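Local structure of competence damage-inducible protein A (5VU3) at residues 86-92 with 138-142; 73-79 with 93-98; 22-26 with 54-58; 12-17 with 156-160. The protein is of unknown function but belongs to the CinA family, some of whose members deamidate nicotinamide mononucleotide. All coordinates share one frame; numbering follows the deposited sequence.

Contact 1: residues 86-92 with 138-142; sequences VSEQTVT and TETSR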
loop_
_atom_site.group_PDB
_atom_site.type_symbol
_atom_site.label_atom_id
_atom_site.label_comp_id
_atom_site.label_asym_id
_atom_site.label_seq_id
_atom_site.Cartn_x
_atom_site.Cartn_y
_atom_site.Cartn_z
ATOM N N VAL A 86 -2.182 -18.664 -2.850
ATOM C CA VAL A 86 -2.257 -18.309 -4.277
ATOM C C VAL A 86 -3.326 -19.224 -4.872
ATOM O O VAL A 86 -3.054 -20.280 -5.445
ATOM C CB VAL A 86 -0.904 -18.437 -4.979
ATOM C CG1 VAL A 86 -1.041 -18.182 -6.488
ATOM C CG2 VAL A 86 0.089 -17.483 -4.353
ATOM N N SER A 87 -4.578 -18.807 -4.705
ATOM C CA SER A 87 -5.717 -19.557 -5.212
ATOM C C SER A 87 -6.898 -18.607 -5.321
ATOM O O SER A 87 -6.944 -17.565 -4.659
ATOM C CB SER A 87 -6.062 -20.739 -4.300
ATOM O OG SER A 87 -6.529 -20.259 -3.051
ATOM N N GLU A 88 -7.857 -18.980 -6.169
ATOM C CA GLU A 88 -9.055 -18.159 -6.290
ATOM C C GLU A 88 -9.881 -18.203 -5.011
ATOM O O GLU A 88 -10.573 -17.229 -4.683
ATOM C CB GLU A 88 -9.867 -18.602 -7.508
ATOM C CG GLU A 88 -9.133 -18.294 -8.813
ATOM C CD GLU A 88 -9.797 -18.887 -10.028
ATOM O OE1 GLU A 88 -9.615 -20.095 -10.272
ATOM O OE2 GLU A 88 -10.498 -18.139 -10.743
ATOM N N GLN A 89 -9.788 -19.303 -4.261
ATOM C CA GLN A 89 -10.489 -19.393 -2.982
ATOM C C GLN A 89 -9.963 -18.360 -1.994
ATOM O O GLN A 89 -10.742 -17.679 -1.317
ATOM C CB GLN A 89 -10.354 -20.806 -2.407
ATOM C CG GLN A 89 -11.154 -21.876 -3.157
ATOM C CD GLN A 89 -10.402 -22.465 -4.344
ATOM O OE1 GLN A 89 -9.329 -21.985 -4.722
ATOM N NE2 GLN A 89 -10.964 -23.516 -4.934
ATOM N N THR A 90 -8.641 -18.210 -1.912
ATOM C CA THR A 90 -8.076 -17.286 -0.933
ATOM C C THR A 90 -8.373 -15.836 -1.296
ATOM O O THR A 90 -8.727 -15.041 -0.421
ATOM C CB THR A 90 -6.568 -17.520 -0.788
ATOM O OG1 THR A 90 -6.348 -18.780 -0.144
ATOM C CG2 THR A 90 -5.929 -16.431 0.056
ATOM N N VAL A 91 -8.259 -15.469 -2.579
ATOM C CA VAL A 91 -8.512 -14.071 -2.922
ATOM C C VAL A 91 -9.989 -13.736 -2.788
ATOM O O VAL A 91 -10.342 -12.586 -2.502
ATOM C CB VAL A 91 -7.985 -13.728 -4.327
ATOM C CG1 VAL A 91 -6.460 -13.666 -4.315
ATOM C CG2 VAL A 91 -8.503 -14.712 -5.363
ATOM N N THR A 92 -10.877 -14.719 -2.979
ATOM C CA THR A 92 -12.290 -14.486 -2.701
ATOM C C THR A 92 -12.489 -14.054 -1.253
ATOM O O THR A 92 -13.200 -13.082 -0.971
ATOM C CB THR A 92 -13.105 -15.745 -3.002
ATOM O OG1 THR A 92 -13.095 -15.991 -4.414
ATOM C CG2 THR A 92 -14.549 -15.565 -2.538
ATOM N N THR A 138 -18.636 -11.689 -6.579
ATOM C CA THR A 138 -17.200 -11.870 -6.748
ATOM C C THR A 138 -16.887 -12.620 -8.033
ATOM O O THR A 138 -17.502 -13.651 -8.324
ATOM C CB THR A 138 -16.599 -12.622 -5.556
ATOM O OG1 THR A 138 -16.847 -11.882 -4.355
ATOM C CG2 THR A 138 -15.092 -12.789 -5.730
ATOM N N GLU A 139 -15.921 -12.103 -8.788
ATOM C CA GLU A 139 -15.317 -12.804 -9.908
ATOM C C GLU A 139 -13.830 -12.986 -9.633
ATOM O O GLU A 139 -13.195 -12.135 -9.003
ATOM C CB GLU A 139 -15.514 -12.043 -11.222
ATOM C CG GLU A 139 -15.127 -12.864 -12.437
ATOM C CD GLU A 139 -16.262 -13.731 -12.940
ATOM O OE1 GLU A 139 -17.321 -13.788 -12.271
ATOM O OE2 GLU A 139 -16.077 -14.388 -13.988
ATOM N N THR A 140 -13.273 -14.097 -10.107
ATOM C CA THR A 140 -11.872 -14.404 -9.873
ATOM C C THR A 140 -11.197 -14.840 -11.167
ATOM O O THR A 140 -11.854 -15.217 -12.146
ATOM C CB THR A 140 -11.699 -15.510 -8.817
ATOM O OG1 THR A 140 -12.368 -16.692 -9.264
ATOM C CG2 THR A 140 -12.276 -15.075 -7.471
ATOM N N SER A 141 -9.868 -14.812 -11.150
ATOM C CA SER A 141 -9.110 -15.352 -12.269
ATOM C C SER A 141 -7.743 -15.806 -11.785
ATOM O O SER A 141 -7.273 -15.417 -10.713
ATOM C CB SER A 141 -8.953 -14.322 -13.392
ATOM O OG SER A 141 -8.203 -13.223 -12.935
ATOM N N ARG A 142 -7.108 -16.634 -12.607
ATOM C CA ARG A 142 -5.781 -17.173 -12.343
ATOM C C ARG A 142 -4.936 -16.912 -13.579
ATOM O O ARG A 142 -5.310 -17.328 -14.678
ATOM C CB ARG A 142 -5.851 -18.675 -12.036
ATOM C CG ARG A 142 -4.497 -19.346 -11.910
ATOM C CD ARG A 142 -4.657 -20.847 -11.698
ATOM N NE ARG A 142 -5.025 -21.154 -10.321
ATOM C CZ ARG A 142 -4.149 -21.417 -9.356
ATOM N NH1 ARG A 142 -2.848 -21.420 -9.622
ATOM N NH2 ARG A 142 -4.576 -21.683 -8.125
HETATM O O HOH W 1 -1.547 -21.921 -7.222
HETATM O O HOH W 2 -7.214 -21.143 -7.820
HETATM O O HOH W 3 -15.162 -11.624 -2.375
#
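Helix 88-92 lies over strand 138-142 and runs roughly against it, at 142° between the two short axes; by their CA atoms E88 lies nearest T140 and T92 nearest T138. The axes approach to 8.5 Å. The main side-chain bond is T140 OG1 to E88 OE2, 2.8 Å, with the hydroxyl as donor. It meets that oxygen from above the carboxylate plane, about 45° out of it. The extended chain of E88 carries CB and CG across T140, so the same side chain gives both a polar and an apolar contact. T140 turns its methyl the other way. T140 CG2 sits 3.3 Å from T92 OG1 and also faces V91 CG2. T92 OG1 donates to E88 O at 2.8 Å. T92 N reaches the same carbonyl from its opposite face, so E88 O is held by two donors. R142 bends at chi3 (-78°), and its guanidinium turns toward the helix start. R142 NH2 makes a weak bond to V86 O, 3.4 Å. Two waters at the guanidinium edge reinforce it: one links NH1 to V86 O, the other links NH2 to E88 N. A third water joins T92 O and T138 OG1. S87 is the N-cap, its OG accepting from T90 N, and it also bonds T84 O. Around this contact, V91 packs on A131 of strand 127-134 and A109 of strand 106-112. T90 meets helix 77-83. S141 points away from helix 88-101 and bonds Y159 of helix 149-167.

Contact 2: residues 73-79 with 93-98; sequences LGVSPET and EMAASI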
loop_
_atom_site.group_PDB
_atom_site.type_symbol
_atom_site.label_atom_id
_atom_site.label_comp_id
_atom_site.label_asym_id
_atom_site.label_seq_id
_atom_site.Cartn_x
_atom_site.Cartn_y
_atom_site.Cartn_z
ATOM N N LEU A 73 -7.511 -10.515 7.805
ATOM C CA LEU A 73 -8.557 -10.678 6.810
ATOM C C LEU A 73 -9.420 -11.909 7.044
ATOM O O LEU A 73 -10.290 -12.199 6.220
ATOM C CB LEU A 73 -7.942 -10.737 5.410
ATOM C CG LEU A 73 -7.334 -9.436 4.874
ATOM C CD1 LEU A 73 -6.649 -9.658 3.530
ATOM C CD2 LEU A 73 -8.394 -8.343 4.762
ATOM N N GLY A 74 -9.204 -12.640 8.132
ATOM C CA GLY A 74 -10.071 -13.764 8.445
ATOM C C GLY A 74 -10.073 -14.855 7.401
ATOM O O GLY A 74 -11.064 -15.585 7.275
ATOM N N VAL A 75 -8.992 -14.982 6.634
ATOM C CA VAL A 75 -8.866 -16.097 5.707
ATOM C C VAL A 75 -8.801 -17.394 6.501
ATOM O O VAL A 75 -8.063 -17.501 7.489
ATOM C CB VAL A 75 -7.631 -15.915 4.813
ATOM C CG1 VAL A 75 -7.344 -17.190 4.016
ATOM C CG2 VAL A 75 -7.819 -14.707 3.880
ATOM N N SER A 76 -9.591 -18.379 6.081
ATOM C CA SER A 76 -9.678 -19.639 6.803
ATOM C C SER A 76 -8.374 -20.422 6.690
ATOM O O SER A 76 -7.840 -20.575 5.586
ATOM C CB SER A 76 -10.835 -20.471 6.263
ATOM O OG SER A 76 -10.710 -21.817 6.677
ATOM N N PRO A 77 -7.838 -20.944 7.796
ATOM C CA PRO A 77 -6.641 -21.795 7.692
ATOM C C PRO A 77 -6.854 -23.030 6.833
ATOM O O PRO A 77 -5.913 -23.485 6.170
ATOM C CB PRO A 77 -6.346 -22.166 9.156
ATOM C CG PRO A 77 -7.056 -21.129 9.976
ATOM C CD PRO A 77 -8.279 -20.763 9.190
ATOM N N GLU A 78 -8.067 -23.593 6.823
ATOM C CA GLU A 78 -8.324 -24.747 5.970
ATOM C C GLU A 78 -8.377 -24.354 4.497
ATOM O O GLU A 78 -8.033 -25.164 3.631
ATOM C CB GLU A 78 -9.618 -25.440 6.387
ATOM C CG GLU A 78 -9.854 -26.774 5.684
ATOM C CD GLU A 78 -8.724 -27.780 5.906
ATOM O OE1 GLU A 78 -8.112 -27.776 6.997
ATOM O OE2 GLU A 78 -8.453 -28.579 4.984
ATOM N N THR A 79 -8.806 -23.128 4.189
ATOM C CA THR A 79 -8.673 -22.639 2.821
ATOM C C THR A 79 -7.210 -22.615 2.400
ATOM O O THR A 79 -6.853 -23.102 1.320
ATOM C CB THR A 79 -9.300 -21.250 2.679
ATOM O OG1 THR A 79 -10.722 -21.351 2.814
ATOM C CG2 THR A 79 -8.973 -20.642 1.318
ATOM N N GLU A 93 -11.859 -14.768 -0.318
ATOM C CA GLU A 93 -12.023 -14.428 1.092
ATOM C C GLU A 93 -11.328 -13.114 1.416
ATOM O O GLU A 93 -11.833 -12.317 2.215
ATOM C CB GLU A 93 -11.489 -15.564 1.976
ATOM C CG GLU A 93 -12.227 -16.896 1.805
ATOM C CD GLU A 93 -11.614 -18.045 2.605
ATOM O OE1 GLU A 93 -10.631 -17.828 3.346
ATOM O OE2 GLU A 93 -12.121 -19.181 2.487
ATOM N N MET A 94 -10.160 -12.874 0.807
ATOM C CA MET A 94 -9.459 -11.610 1.015
ATOM C C MET A 94 -10.301 -10.435 0.546
ATOM O O MET A 94 -10.396 -9.411 1.236
ATOM C CB MET A 94 -8.126 -11.616 0.266
ATOM C CG MET A 94 -7.047 -12.513 0.852
ATOM S SD MET A 94 -5.593 -12.511 -0.232
ATOM C CE MET A 94 -5.009 -10.812 -0.102
ATOM N N ALA A 95 -10.916 -10.562 -0.635
ATOM C CA ALA A 95 -11.681 -9.452 -1.194
ATOM C C ALA A 95 -12.931 -9.169 -0.368
ATOM O O ALA A 95 -13.291 -8.007 -0.159
ATOM C CB ALA A 95 -12.050 -9.747 -2.646
ATOM N N ALA A 96 -13.608 -10.219 0.101
ATOM C CA ALA A 96 -14.804 -10.024 0.911
ATOM C C ALA A 96 -14.467 -9.327 2.222
ATOM O O ALA A 96 -15.187 -8.425 2.664
ATOM C CB ALA A 96 -15.484 -11.371 1.177
ATOM N N SER A 97 -13.373 -9.736 2.858
ATOM C CA SER A 97 -13.017 -9.176 4.156
ATOM C C SER A 97 -12.575 -7.717 4.037
ATOM O O SER A 97 -13.018 -6.865 4.815
ATOM C CB SER A 97 -11.921 -10.023 4.796
ATOM O OG SER A 97 -11.368 -9.365 5.922
ATOM N N ILE A 98 -11.700 -7.404 3.075
ATOM C CA ILE A 98 -11.216 -6.021 2.988
ATOM C C ILE A 98 -12.352 -5.083 2.602
ATOM O O ILE A 98 -12.395 -3.931 3.051
ATOM C CB ILE A 98 -10.020 -5.902 2.023
ATOM C CG1 ILE A 98 -9.353 -4.524 2.150
ATOM C CG2 ILE A 98 -10.439 -6.152 0.571
ATOM C CD1 ILE A 98 -8.793 -4.223 3.532
#
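Polar contacts centre on E93, whose carboxylate faces the start of helix 77-83 with both oxygens engaged. E93 OE1 accepts from S76 N at 3.0 Å, a nearly straight bond of 161°. E93 OE2 accepts from T79 OG1 at 2.6 Å. Both donors come on the syn side, moderately tilted out of the carboxylate plane. The side chain reaches this far because it is extended beyond CG (chi2 175°), and T79 comes to meet it from the opposite direction. Having a bond at each oxygen should limit rotation of the carboxylate. S97 OG lies 3.0 Å from L73 O, at most a weak bond.

Apolar contacts lie alongside. L73 spreads its two methyls over helix 93-98: L73 CD1 meets M94 CG at 3.9 Å, and L73 CD2 meets I98 CB at 4.0 Å. V75 CG2 touches the same M94 CG at 3.8 Å, while its CG1 lies against E93 OE1. M94 continues inward to A35 and A109 of the sheet.

S76 is the N-cap of helix 77-83, and its OG receives weak bonds from T79 N and E78 N. G74, with positive phi, is where the chain leaves helical geometry. Two successive helices, 66-73 and 77-83, are joined by a short turn, and E93 of helix 88-101 bonds the N-capped start of the second. The arrangement belongs to the helical layer on one face of the mixed sheet.

Contact 3: residues 22-26 with 54-58; sequences ASRLI and ADFYD. With ACT (acetate ion), chain I.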
loop_
_atom_site.group_PDB
_atom_site.type_symbol
_atom_site.label_atom_id
_atom_site.label_comp_id
_atom_site.label_asym_id
_atom_site.label_seq_id
_atom_site.Cartn_x
_atom_site.Cartn_y
_atom_site.Cartn_z
ATOM N N ALA A 22 -11.782 5.980 -11.855
ATOM C CA ALA A 22 -12.269 7.098 -11.054
ATOM C C ALA A 22 -13.613 7.608 -11.563
ATOM O O ALA A 22 -14.535 7.855 -10.778
ATOM C CB ALA A 22 -11.238 8.229 -11.065
ATOM N N SER A 23 -13.736 7.781 -12.882
ATOM C CA SER A 23 -14.987 8.269 -13.454
ATOM C C SER A 23 -16.139 7.320 -13.149
ATOM O O SER A 23 -17.212 7.751 -12.701
ATOM C CB SER A 23 -14.839 8.456 -14.964
ATOM O OG SER A 23 -14.278 9.719 -15.269
ATOM N N ARG A 24 -15.941 6.020 -13.396
ATOM C CA ARG A 24 -17.017 5.053 -13.179
ATOM C C ARG A 24 -17.434 5.015 -11.717
ATOM O O ARG A 24 -18.629 5.020 -11.396
ATOM C CB ARG A 24 -16.590 3.654 -13.624
ATOM C CG ARG A 24 -15.898 3.569 -14.965
ATOM C CD ARG A 24 -16.883 3.388 -16.101
ATOM N NE ARG A 24 -16.227 2.941 -17.330
ATOM C CZ ARG A 24 -15.385 3.681 -18.046
ATOM N NH1 ARG A 24 -15.079 4.916 -17.663
ATOM N NH2 ARG A 24 -14.848 3.186 -19.153
ATOM N N LEU A 25 -16.456 4.951 -10.813
ATOM C CA LEU A 25 -16.776 4.818 -9.397
ATOM C C LEU A 25 -17.451 6.074 -8.863
ATOM O O LEU A 25 -18.468 5.989 -8.161
ATOM C CB LEU A 25 -15.508 4.506 -8.607
ATOM C CG LEU A 25 -14.928 3.115 -8.863
ATOM C CD1 LEU A 25 -13.576 2.967 -8.192
ATOM C CD2 LEU A 25 -15.893 2.040 -8.395
ATOM N N ILE A 26 -16.906 7.245 -9.193
ATOM C CA ILE A 26 -17.473 8.492 -8.696
ATOM C C ILE A 26 -18.882 8.695 -9.242
ATOM O O ILE A 26 -19.803 9.049 -8.494
ATOM C CB ILE A 26 -16.544 9.671 -9.037
ATOM C CG1 ILE A 26 -15.233 9.562 -8.247
ATOM C CG2 ILE A 26 -17.229 11.003 -8.769
ATOM C CD1 ILE A 26 -14.136 10.493 -8.744
ATOM N N ALA A 54 -9.356 10.909 -3.593
ATOM C CA ALA A 54 -10.070 11.088 -2.334
ATOM C C ALA A 54 -11.556 10.804 -2.462
ATOM O O ALA A 54 -12.210 10.523 -1.451
ATOM C CB ALA A 54 -9.869 12.511 -1.813
ATOM N N ASP A 55 -12.097 10.865 -3.676
ATOM C CA ASP A 55 -13.525 10.721 -3.922
ATOM C C ASP A 55 -13.969 9.273 -4.123
ATOM O O ASP A 55 -15.176 9.031 -4.263
ATOM C CB ASP A 55 -13.920 11.546 -5.152
ATOM C CG ASP A 55 -13.868 13.042 -4.896
ATOM O OD1 ASP A 55 -14.094 13.456 -3.739
ATOM O OD2 ASP A 55 -13.610 13.804 -5.855
ATOM N N PHE A 56 -13.045 8.309 -4.152
ATOM C CA PHE A 56 -13.451 6.934 -4.432
ATOM C C PHE A 56 -12.548 5.882 -3.797
ATOM O O PHE A 56 -12.906 4.699 -3.770
ATOM C CB PHE A 56 -13.522 6.698 -5.951
ATOM C CG PHE A 56 -12.178 6.701 -6.642
ATOM C CD1 PHE A 56 -11.444 5.530 -6.784
ATOM C CD2 PHE A 56 -11.655 7.877 -7.156
ATOM C CE1 PHE A 56 -10.208 5.536 -7.404
ATOM C CE2 PHE A 56 -10.425 7.889 -7.787
ATOM C CZ PHE A 56 -9.702 6.724 -7.910
ATOM N N TYR A 57 -11.374 6.272 -3.301
ATOM C CA TYR A 57 -10.432 5.304 -2.755
ATOM C C TYR A 57 -10.033 5.732 -1.353
ATOM O O TYR A 57 -9.680 6.894 -1.129
ATOM C CB TYR A 57 -9.193 5.156 -3.654
ATOM C CG TYR A 57 -8.233 4.060 -3.226
ATOM C CD1 TYR A 57 -6.921 4.356 -2.896
ATOM C CD2 TYR A 57 -8.639 2.727 -3.164
ATOM C CE1 TYR A 57 -6.032 3.362 -2.500
ATOM C CE2 TYR A 57 -7.758 1.723 -2.767
ATOM C CZ TYR A 57 -6.451 2.050 -2.448
ATOM O OH TYR A 57 -5.563 1.068 -2.062
ATOM N N ASP A 58 -10.105 4.792 -0.411
ATOM C CA ASP A 58 -9.798 5.080 0.985
ATOM C C ASP A 58 -8.729 4.114 1.505
ATOM O O ASP A 58 -7.615 4.552 1.793
ATOM C CB ASP A 58 -11.076 5.016 1.825
ATOM C CG ASP A 58 -10.879 5.522 3.244
ATOM O OD1 ASP A 58 -9.760 5.953 3.585
ATOM O OD2 ASP A 58 -11.852 5.494 4.027
HETATM C C ACT I . -14.013 7.273 -20.996
HETATM O O ACT I . -14.348 6.093 -20.698
HETATM O OXT ACT I . -14.701 8.328 -20.924
HETATM C CH3 ACT I . -12.553 7.433 -21.526
#
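The helical bond I26 N to A22 O, 2.9 Å, ties two residues that both touch F56. It belongs to helix 14-28, one of the helices covering the mixed sheet of this alpha/beta fold. F56 stands just before strand 57-63, and its ring packs against one side of the helix. The A22 CA hydrogen makes a CH-pi contact over one face of the F56 ring, with CA 4.0 Å from the centroid and displaced toward the rim. The methyl carbon A22 CB meets F56 CE2 at 3.4 Å, a close fit. L25 and I26 come at the ring from other points of the helix: L25 CD1 is 3.6 Å from F56 CD1, and I26 CD1 is 3.9 Å from F56 CD2. F56 has CG set between its backbone N and carbonyl carbon (chi1 69°), which turns the ring toward the helix. I26 CD1 also reaches D55 CB, 3.7 Å. Backbone bonding of F56 with L32 joins this corner to strand 32-37. Two residues beyond F56, D58 bonds F64 and S65 of the second subunit. On another side of the helix, R24 bonds S169 through NE, and its NH1 and NH2 make weak bonds to one oxygen of an acetate, probably from the crystallisation liquor, each 3.3 Å from ACT O.

Contact 4: residues 12-17 with 156-160; sequences ITVAEL and AVHYS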
loop_
_atom_site.group_PDB
_atom_site.type_symbol
_atom_site.label_atom_id
_atom_site.label_comp_id
_atom_site.label_asym_id
_atom_site.label_seq_id
_atom_site.Cartn_x
_atom_site.Cartn_y
_atom_site.Cartn_z
ATOM N N ILE A 12 -3.626 0.791 -23.125
ATOM C CA ILE A 12 -4.110 1.722 -22.110
ATOM C C ILE A 12 -3.133 1.691 -20.939
ATOM O O ILE A 12 -2.884 0.622 -20.374
ATOM C CB ILE A 12 -5.531 1.351 -21.654
ATOM C CG1 ILE A 12 -6.407 1.009 -22.865
ATOM C CG2 ILE A 12 -6.165 2.473 -20.852
ATOM C CD1 ILE A 12 -7.823 0.608 -22.501
ATOM N N THR A 13 -2.588 2.849 -20.567
ATOM C CA THR A 13 -1.670 2.892 -19.436
ATOM C C THR A 13 -2.437 2.754 -18.121
ATOM O O THR A 13 -3.652 2.950 -18.057
ATOM C CB THR A 13 -0.881 4.200 -19.403
ATOM O OG1 THR A 13 -1.772 5.280 -19.096
ATOM C CG2 THR A 13 -0.182 4.473 -20.739
ATOM N N VAL A 14 -1.690 2.456 -17.055
ATOM C CA VAL A 14 -2.277 2.401 -15.716
ATOM C C VAL A 14 -2.925 3.737 -15.364
ATOM O O VAL A 14 -4.033 3.781 -14.813
ATOM C CB VAL A 14 -1.206 1.978 -14.689
ATOM C CG1 VAL A 14 -1.649 2.307 -13.262
ATOM C CG2 VAL A 14 -0.913 0.503 -14.822
ATOM N N ALA A 15 -2.270 4.849 -15.719
ATOM C CA ALA A 15 -2.832 6.168 -15.429
ATOM C C ALA A 15 -4.128 6.407 -16.194
ATOM O O ALA A 15 -5.076 6.996 -15.658
ATOM C CB ALA A 15 -1.813 7.263 -15.758
ATOM N N GLU A 16 -4.189 5.971 -17.454
ATOM C CA GLU A 16 -5.441 6.062 -18.195
ATOM C C GLU A 16 -6.531 5.222 -17.538
ATOM O O GLU A 16 -7.702 5.630 -17.485
ATOM C CB GLU A 16 -5.221 5.606 -19.635
ATOM C CG GLU A 16 -4.523 6.618 -20.534
ATOM C CD GLU A 16 -4.335 6.085 -21.941
ATOM O OE1 GLU A 16 -5.026 6.578 -22.857
ATOM O OE2 GLU A 16 -3.501 5.164 -22.121
ATOM N N LEU A 17 -6.162 4.040 -17.048
ATOM C CA LEU A 17 -7.124 3.137 -16.419
ATOM C C LEU A 17 -7.644 3.705 -15.102
ATOM O O LEU A 17 -8.838 3.604 -14.802
ATOM C CB LEU A 17 -6.475 1.770 -16.192
ATOM C CG LEU A 17 -6.223 0.895 -17.415
ATOM C CD1 LEU A 17 -5.444 -0.370 -17.011
ATOM C CD2 LEU A 17 -7.548 0.517 -18.078
ATOM N N ALA A 156 0.482 -7.332 -13.342
ATOM C CA ALA A 156 -0.634 -7.703 -12.474
ATOM C C ALA A 156 -1.430 -6.476 -12.054
ATOM O O ALA A 156 -2.667 -6.511 -12.020
ATOM C CB ALA A 156 -0.125 -8.457 -11.249
ATOM N N VAL A 157 -0.741 -5.381 -11.733
ATOM C CA VAL A 157 -1.429 -4.143 -11.382
ATOM C C VAL A 157 -2.292 -3.669 -12.544
ATOM O O VAL A 157 -3.472 -3.338 -12.372
ATOM C CB VAL A 157 -0.414 -3.070 -10.950
ATOM C CG1 VAL A 157 -1.079 -1.686 -10.904
ATOM C CG2 VAL A 157 0.176 -3.427 -9.588
ATOM N N HIS A 158 -1.731 -3.660 -13.730
ATOM C CA HIS A 158 -2.463 -3.250 -14.912
ATOM C C HIS A 158 -3.653 -4.144 -15.162
ATOM O O HIS A 158 -4.709 -3.695 -15.402
ATOM C CB HIS A 158 -1.547 -3.192 -16.133
ATOM C CG HIS A 158 -2.218 -2.814 -17.420
ATOM N ND1 HIS A 158 -2.975 -3.684 -18.149
ATOM C CD2 HIS A 158 -2.230 -1.653 -18.106
ATOM C CE1 HIS A 158 -3.413 -3.084 -19.232
ATOM N NE2 HIS A 158 -2.985 -1.846 -19.222
ATOM N N TYR A 159 -3.428 -5.434 -15.075
ATOM C CA TYR A 159 -4.496 -6.392 -15.341
ATOM C C TYR A 159 -5.650 -6.233 -14.351
ATOM O O TYR A 159 -6.820 -6.251 -14.751
ATOM C CB TYR A 159 -3.929 -7.817 -15.316
ATOM C CG TYR A 159 -4.962 -8.921 -15.403
ATOM C CD1 TYR A 159 -5.363 -9.437 -16.633
ATOM C CD2 TYR A 159 -5.515 -9.472 -14.251
ATOM C CE1 TYR A 159 -6.305 -10.454 -16.713
ATOM C CE2 TYR A 159 -6.450 -10.485 -14.320
ATOM C CZ TYR A 159 -6.844 -10.971 -15.547
ATOM O OH TYR A 159 -7.777 -11.978 -15.596
ATOM N N SER A 160 -5.346 -6.053 -13.059
ATOM C CA SER A 160 -6.419 -5.913 -12.073
ATOM C C SER A 160 -7.279 -4.694 -12.373
ATOM O O SER A 160 -8.508 -4.740 -12.234
ATOM C CB SER A 160 -5.849 -5.827 -10.652
ATOM O OG SER A 160 -5.182 -4.592 -10.415
#
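H158 swings its ring anti to the backbone N (chi1 178°), out from helix 156-160 and toward the start of helix 14-17. L17 sets CG anti to its carbonyl carbon, which brings CD1 over that ring. The ring is held in two ways. H158 NE2 donates to I12 O at 2.7 Å, with the oxygen in the ring plane and the carbonyl pointing almost straight at the donor (C=O...N 166°). The bond is somewhat bent at the hydrogen, at 143°. At right angles to this, L17 CD1 sits over one face, 3.8 Å from the centroid of the H158 ring, in a CH-pi contact. An in-plane bond and a methyl above together should fix the tilt of the imidazole. V14 CG2 slides past the base of the same side chain, 4.0 Å from H158 CB. V14 CG2 is also a long 4.5 Å from V157 CG1.

The backbone that offers I12 O is itself fixed by the next turn. T13 OG1 accepts from E16 N at 3.0 Å, and E16 OE2 accepts from T13 N at 2.9 Å. These reciprocal bonds form a capping box, which closes the N-terminus of helix 14-28 right after I12. On the other segment, S160 OG bonds V157 O within its own helix. V14 and L17 both go on to touch L161, and V14 also meets A46 of helix 42-49. The result is a helix-helix contact in the layer that covers one face of the sheet, with a histidine of the C-terminal helix latched to the capped start of the N-terminal one.

Contact 4 pairs the first and last helices, so the other three contacts fall between its segments in the chain. Contact 3 comes next and closes before contacts 1 and 2 open. Contacts 1 and 2 alternate along the chain and share helix 88-101, with centres about 11 Å apart; T79 packs on Q89 and T90 between them. Contacts 3 and 4 share helix 14-28, with centres about 16 Å apart. Contacts 1 and 4 lie on opposite sides of the chain's centre, about 19 Å apart between centres, yet strand 137-144 and helix 149-167, which follow each other in the chain, bring them into touch. Together they tie helices on both faces of one mixed sheet into a compact alpha/beta domain.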